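Local coordinates for protein NAD-dependent epimerase/dehydratase (Veillonella parvula DSM 2008, PDB 3R6D) that probably binds NAD(P) in a Rossmann-type domain and may act as an NAD-dependent epimerase or dehydratase, on a substrate not established, at residues 9-14 with 77-82. Residues are numbered along the deposited sequence; the frame is centred on the assembly and turned at random.
Sequences TILGAA and VFVGAM
Leu-11 reaches over to Val-77 and Val-79 on one face of a parallel strand pair, and Ile-10 meets Phe-78 on the other. The strands run 4.8 Å apart at an angle of 15°. The main knob is the isobutyl end of Leu-11. Its CG is anti to its own carbonyl carbon and CD1 anti to CA, which carries CD1 across to the neighbouring strand. There CD1 sits over the notch between two valine methyls, 3.8 Å from Val-77 CG1 and, more loosely, 4.3 Å from Val-79 CG2; Leu-11 CG also rests against Val-77 CG1. Phe-61 and Tyr-36 also touch Leu-11. On the opposite face, Ile-10 CG2 comes to the edge of the Phe-78 ring, near its plane, 4.1 Å from CD2. The ring face is therefore not what this methyl covers. Ile-104 and Val-106 of strand 102-108 also pack on Phe-78.

Three backbone bonds hold the register. Phe-78 N donates to Thr-9 O, and Leu-11 N to Phe-78 O at 2.8 Å with an almost straight approach to the carbonyl (173°). The last runs from Gly-80 N to Leu-11 O at 3.0 Å, with the donor 40° out of the carbonyl plane. This bond is made just as both chains leave the sheet. Here the bumps give way to two glycines. Gly-12 and Gly-80 have no side chains, so the backbones can come close.

Strands 8-11 and 76-79 are adjacent in the parallel sheet of the Rossmann fold, and the Gly-12 turn follows the first strand, where this family usually places its dinucleotide-binding loop. Both faces are mostly apolar, though Thr-9 OG1 is hydrogen-bonded to Ala-70 O. The seam is polar, and its two bonds within the strands are buried under hydrocarbon.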
# COMPACT_ATOMS: atom_id res chain seq x y z
N THR A 9 -9.87 -2.53 6.57
CA THR A 9 -9.02 -3.63 7.01
C THR A 9 -7.65 -3.43 6.40
O THR A 9 -7.53 -3.20 5.19
CB THR A 9 -9.63 -4.99 6.66
OG1 THR A 9 -10.86 -5.13 7.36
CG2 THR A 9 -8.69 -6.16 7.02
N ILE A 10 -6.64 -3.53 7.26
CA ILE A 10 -5.25 -3.36 6.87
C ILE A 10 -4.55 -4.71 6.91
O ILE A 10 -4.45 -5.35 7.97
CB ILE A 10 -4.55 -2.32 7.74
CG1 ILE A 10 -5.28 -0.94 7.59
CG2 ILE A 10 -3.08 -2.22 7.45
CD1 ILE A 10 -4.69 0.19 8.43
N LEU A 11 -4.10 -5.16 5.75
CA LEU A 11 -3.30 -6.37 5.61
C LEU A 11 -1.83 -5.94 5.56
O LEU A 11 -1.51 -4.85 5.06
CB LEU A 11 -3.71 -7.14 4.34
CG LEU A 11 -5.22 -7.39 4.17
CD1 LEU A 11 -5.46 -8.18 2.90
CD2 LEU A 11 -5.78 -8.13 5.38
N GLY A 12 -0.93 -6.78 6.05
CA GLY A 12 0.46 -6.33 6.21
C GLY A 12 0.55 -5.25 7.28
O GLY A 12 1.38 -4.35 7.19
N ALA A 13 -0.27 -5.36 8.32
CA ALA A 13 -0.42 -4.29 9.30
C ALA A 13 0.83 -3.92 10.05
O ALA A 13 0.92 -2.81 10.58
CB ALA A 13 -1.53 -4.65 10.29
N ALA A 14 1.79 -4.85 10.17
CA ALA A 14 3.01 -4.53 10.91
C ALA A 14 4.07 -3.76 10.08
O ALA A 14 5.07 -3.29 10.63
CB ALA A 14 3.61 -5.79 11.51
N VAL A 77 -9.90 -2.18 1.69
CA VAL A 77 -8.79 -2.97 2.21
C VAL A 77 -7.49 -2.34 1.75
O VAL A 77 -7.35 -2.02 0.55
CB VAL A 77 -8.92 -4.45 1.74
CG1 VAL A 77 -7.71 -5.26 2.18
CG2 VAL A 77 -10.20 -5.06 2.34
N PHE A 78 -6.56 -2.14 2.68
CA PHE A 78 -5.22 -1.69 2.35
C PHE A 78 -4.28 -2.88 2.40
O PHE A 78 -4.28 -3.64 3.37
CB PHE A 78 -4.76 -0.62 3.33
CG PHE A 78 -3.36 -0.12 3.04
CD1 PHE A 78 -3.13 0.77 2.01
CD2 PHE A 78 -2.27 -0.56 3.81
CE1 PHE A 78 -1.83 1.23 1.72
CE2 PHE A 78 -0.98 -0.08 3.57
CZ PHE A 78 -0.75 0.82 2.52
N VAL A 79 -3.50 -3.09 1.33
CA VAL A 79 -2.54 -4.19 1.24
C VAL A 79 -1.14 -3.61 1.32
O VAL A 79 -0.65 -3.00 0.36
CB VAL A 79 -2.73 -5.02 -0.05
CG1 VAL A 79 -1.78 -6.18 -0.10
CG2 VAL A 79 -4.15 -5.52 -0.15
N GLY A 80 -0.51 -3.76 2.48
CA GLY A 80 0.78 -3.13 2.69
C GLY A 80 1.93 -3.71 1.89
O GLY A 80 2.88 -3.01 1.58
N ALA A 81 1.85 -4.98 1.56
CA ALA A 81 2.88 -5.63 0.78
C ALA A 81 2.26 -6.49 -0.33
O ALA A 81 1.33 -7.29 -0.10
CB ALA A 81 3.77 -6.47 1.71
N MSE A 82 2.76 -6.28 -1.54
CA MSE A 82 2.31 -7.00 -2.75
C MSE A 82 3.55 -7.75 -3.29
O MSE A 82 4.13 -7.36 -4.31
CB MSE A 82 1.75 -6.04 -3.81
CG MSE A 82 0.46 -5.39 -3.36
SE MSE A 82 -0.22 -4.14 -4.70
CE MSE A 82 -0.22 -5.33 -6.25